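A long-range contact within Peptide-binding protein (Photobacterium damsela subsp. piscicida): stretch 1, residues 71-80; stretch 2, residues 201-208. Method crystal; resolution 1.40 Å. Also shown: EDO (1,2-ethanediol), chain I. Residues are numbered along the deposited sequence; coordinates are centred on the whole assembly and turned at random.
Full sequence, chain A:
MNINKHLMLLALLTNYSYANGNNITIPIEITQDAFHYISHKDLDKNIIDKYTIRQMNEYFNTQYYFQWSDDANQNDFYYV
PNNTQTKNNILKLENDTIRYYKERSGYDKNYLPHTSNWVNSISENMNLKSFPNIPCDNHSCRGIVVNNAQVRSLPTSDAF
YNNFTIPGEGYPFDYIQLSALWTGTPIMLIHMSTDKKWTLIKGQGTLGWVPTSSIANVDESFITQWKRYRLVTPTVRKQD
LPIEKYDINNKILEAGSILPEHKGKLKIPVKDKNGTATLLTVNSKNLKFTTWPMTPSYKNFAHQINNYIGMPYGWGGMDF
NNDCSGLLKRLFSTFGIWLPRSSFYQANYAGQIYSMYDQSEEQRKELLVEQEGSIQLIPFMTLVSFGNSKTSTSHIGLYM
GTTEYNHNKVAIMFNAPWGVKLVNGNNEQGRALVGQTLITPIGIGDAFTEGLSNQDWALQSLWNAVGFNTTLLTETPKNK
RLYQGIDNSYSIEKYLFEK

Stretch 1 71-80: DANQNDFYYV
Stretch 2 201-208: IKGQGTLG

Stretch 2 is a tight hairpin: strand 201-203 passes through a type I' turn from Gly 203 to Thr 206, with Gln 204 at phi/psi 54/26 and Gly 205 at 81/17, into strand 206-208. Gly 203 N to Thr 206 O and Thr 206 N to Gly 203 O, both at 2.9 Å, lock the turn. No backbone-to-backbone hydrogen bond joins stretch 1 to this hairpin; side chains meet side chains and main chain, and two waters bridge. The contact buries 358 Å².

Stretch 1 begins as loop. Ala 72 (-84/152) points toward the hairpin, its CB 4.3 Å from Lys 202 NZ. Asn 73 (-146/171) organises the bend that follows. Its p rotamer brings OD1 back to accept from Asn 75 N at 2.8 Å and Asp 76 N at 2.9 Å, and its ND2 donates to Asp 76 OD2 at 3.0 Å. Gln 74 (-82/-6) and Asn 75 (-102/-25), both m at chi1, carry the chain round.

Lys 202, with chi angles 52°, -168°, 180° and 86°, extends so that NZ donates to Asn 73 O at 2.8 Å and, weakly, to Asp 76 O at 3.3 Å. Water 1 joins the site: it accepts from Lys 202 NZ at 3.1 Å and from Asn 73 N at 2.9 Å, and donates to Asp 76 O at 2.9 Å. NZ is also bonded elsewhere in the structure; stretch 1 gives it no carboxylate.

Asp 76 (-117/138, m) leads into the strand. Phe 77 (-129/131; chi1 165°, t, chi2 69°) points toward the hairpin and has 100 Å² covered. Leu 207, t at chi1 and p at chi2, sets CB over one ring face, 3.7 Å from the ring centroid and 2° off the normal, a nearly ideal CH-pi contact. Gly 205 O lies at the ring edge, 3.5 Å from Phe 77 CZ. Phe 77 CD1 also packs 4.0 Å from Lys 202 CB, so the lysine's base meets the ring while NZ reaches the carbonyls.

Tyr 78 (-111/128, m) points sideways. At Tyr 79 (-65/-30, m) the backbones draw close, its CA 4.9 Å from Gly 205 CA, against 7.2 Å between Phe 77 CA and Leu 207 CA; in this register stretch 1 runs opposite in sense to residues 205-207. The backbone angles of Gly 205 would jam a CB against Gln 204 O, which by itself calls for glycine; an ideal CB would also lie 3.4 Å from Tyr 79 O. Water 2 bridges here, donating to Tyr 79 O at 2.7 Å and Gly 205 O at 2.8 Å.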

# COMPACT_ATOMS: atom_id res chain seq x y z
N ASP A 71 24.38 2.60 -1.22
CA ASP A 71 24.20 1.45 -0.34
C ASP A 71 23.44 0.30 -1.01
O ASP A 71 23.59 -0.86 -0.59
CB ASP A 71 23.41 1.88 0.91
CG ASP A 71 24.16 2.89 1.77
OD1 ASP A 71 25.40 2.76 1.90
OD2 ASP A 71 23.52 3.82 2.31
N ALA A 72 22.62 0.58 -2.00
CA ALA A 72 21.76 -0.41 -2.60
C ALA A 72 22.51 -1.21 -3.67
O ALA A 72 23.46 -0.72 -4.30
CB ALA A 72 20.58 0.31 -3.26
N ASN A 73 22.08 -2.45 -3.87
CA ASN A 73 22.69 -3.31 -4.89
C ASN A 73 21.63 -4.21 -5.50
O ASN A 73 20.49 -4.28 -5.02
CB ASN A 73 23.90 -4.11 -4.33
CG ASN A 73 23.49 -5.15 -3.31
OD1 ASN A 73 22.69 -6.05 -3.61
ND2 ASN A 73 24.04 -5.06 -2.09
N GLN A 74 22.01 -4.91 -6.58
CA GLN A 74 21.04 -5.69 -7.34
C GLN A 74 20.74 -7.06 -6.73
O GLN A 74 19.84 -7.75 -7.23
CB GLN A 74 21.50 -5.89 -8.78
CG GLN A 74 21.48 -4.63 -9.65
CD GLN A 74 22.09 -4.92 -10.99
OE1 GLN A 74 23.23 -5.41 -11.06
NE2 GLN A 74 21.34 -4.68 -12.05
N ASN A 75 21.45 -7.46 -5.66
CA ASN A 75 21.33 -8.81 -5.11
C ASN A 75 20.48 -8.89 -3.85
O ASN A 75 19.96 -9.97 -3.52
CB ASN A 75 22.73 -9.39 -4.84
CG ASN A 75 23.54 -9.45 -6.09
OD1 ASN A 75 23.26 -10.25 -6.98
ND2 ASN A 75 24.56 -8.58 -6.18
N ASP A 76 20.37 -7.78 -3.12
CA ASP A 76 19.78 -7.74 -1.79
C ASP A 76 18.55 -6.84 -1.83
O ASP A 76 18.59 -5.75 -2.42
CB ASP A 76 20.77 -7.13 -0.76
CG ASP A 76 22.10 -7.91 -0.66
OD1 ASP A 76 22.08 -9.13 -0.98
OD2 ASP A 76 23.11 -7.30 -0.26
N PHE A 77 17.48 -7.28 -1.17
CA PHE A 77 16.24 -6.52 -1.10
C PHE A 77 15.80 -6.39 0.35
O PHE A 77 15.75 -7.38 1.08
CB PHE A 77 15.12 -7.18 -1.93
CG PHE A 77 13.75 -6.66 -1.61
CD1 PHE A 77 13.37 -5.35 -1.95
CD2 PHE A 77 12.85 -7.46 -0.93
CE1 PHE A 77 12.09 -4.85 -1.63
CE2 PHE A 77 11.57 -6.96 -0.59
CZ PHE A 77 11.21 -5.65 -0.94
N TYR A 78 15.47 -5.16 0.77
CA TYR A 78 15.03 -4.86 2.13
C TYR A 78 13.56 -4.46 2.13
O TYR A 78 13.20 -3.52 1.44
CB TYR A 78 15.83 -3.67 2.68
CG TYR A 78 17.28 -4.01 2.90
CD1 TYR A 78 18.18 -4.06 1.83
CD2 TYR A 78 17.76 -4.29 4.19
CE1 TYR A 78 19.54 -4.41 2.04
CE2 TYR A 78 19.11 -4.61 4.41
CZ TYR A 78 19.98 -4.69 3.34
OH TYR A 78 21.31 -5.02 3.56
N TYR A 79 12.73 -5.10 2.96
CA TYR A 79 11.40 -4.51 3.17
C TYR A 79 11.49 -3.15 3.85
O TYR A 79 10.60 -2.31 3.66
CB TYR A 79 10.50 -5.44 4.00
CG TYR A 79 10.17 -6.69 3.25
CD1 TYR A 79 9.25 -6.67 2.20
CD2 TYR A 79 10.78 -7.90 3.58
CE1 TYR A 79 8.96 -7.81 1.48
CE2 TYR A 79 10.47 -9.07 2.87
CZ TYR A 79 9.54 -9.02 1.82
OH TYR A 79 9.24 -10.14 1.07
N VAL A 80 12.50 -2.93 4.68
CA VAL A 80 12.75 -1.65 5.34
C VAL A 80 14.21 -1.30 5.06
O VAL A 80 15.11 -1.91 5.66
CB VAL A 80 12.45 -1.74 6.85
CG1 VAL A 80 12.80 -0.41 7.56
CG2 VAL A 80 10.96 -2.13 7.05
N ILE A 201 12.24 -5.29 -10.74
CA ILE A 201 12.66 -4.03 -10.15
C ILE A 201 12.47 -4.08 -8.64
O ILE A 201 11.79 -4.96 -8.10
CB ILE A 201 11.85 -2.84 -10.72
CG1 ILE A 201 10.34 -2.90 -10.30
CG2 ILE A 201 11.97 -2.84 -12.24
CD1 ILE A 201 9.57 -1.64 -10.55
N LYS A 202 13.04 -3.10 -7.95
CA LYS A 202 12.67 -2.89 -6.55
C LYS A 202 12.61 -1.40 -6.27
O LYS A 202 13.37 -0.62 -6.84
CB LYS A 202 13.65 -3.61 -5.59
CG LYS A 202 15.15 -3.30 -5.83
CD LYS A 202 15.95 -4.30 -4.99
CE LYS A 202 17.46 -4.10 -5.15
NZ LYS A 202 18.05 -3.07 -4.23
N GLY A 203 11.69 -1.03 -5.37
CA GLY A 203 11.56 0.36 -4.96
C GLY A 203 10.37 0.50 -4.03
O GLY A 203 9.47 -0.35 -4.03
N GLN A 204 10.40 1.58 -3.23
CA GLN A 204 9.32 1.82 -2.27
C GLN A 204 9.06 0.62 -1.34
O GLN A 204 7.97 0.48 -0.76
CB GLN A 204 8.04 2.30 -2.98
CG GLN A 204 7.92 3.82 -3.11
CD GLN A 204 7.67 4.48 -1.78
OE1 GLN A 204 8.39 4.22 -0.81
NE2 GLN A 204 6.62 5.30 -1.68
N GLY A 205 10.07 -0.23 -1.10
CA GLY A 205 9.85 -1.36 -0.21
C GLY A 205 9.17 -2.54 -0.87
O GLY A 205 8.66 -3.45 -0.18
N THR A 206 9.15 -2.59 -2.21
CA THR A 206 8.58 -3.69 -2.99
C THR A 206 9.59 -4.23 -3.99
O THR A 206 10.38 -3.47 -4.58
CB THR A 206 7.29 -3.21 -3.73
OG1 THR A 206 6.20 -3.13 -2.82
CG2 THR A 206 6.90 -4.16 -4.86
N LEU A 207 9.55 -5.56 -4.20
CA LEU A 207 10.34 -6.25 -5.21
C LEU A 207 9.37 -6.96 -6.15
O LEU A 207 8.47 -7.66 -5.69
CB LEU A 207 11.21 -7.32 -4.55
CG LEU A 207 11.91 -8.35 -5.45
CD1 LEU A 207 13.10 -7.65 -6.22
CD2 LEU A 207 12.43 -9.53 -4.60
N GLY A 208 9.56 -6.82 -7.45
CA GLY A 208 8.77 -7.63 -8.36
C GLY A 208 8.85 -7.14 -9.79
O GLY A 208 9.66 -6.29 -10.13
C1 EDO I . 8.71 -12.23 -4.11
O1 EDO I . 7.78 -12.84 -5.02
C2 EDO I . 8.63 -10.73 -4.31
O2 EDO I . 8.45 -10.49 -5.70
O HOH W 1 20.11 -3.39 -1.92
O HOH W 2 8.23 -2.81 2.51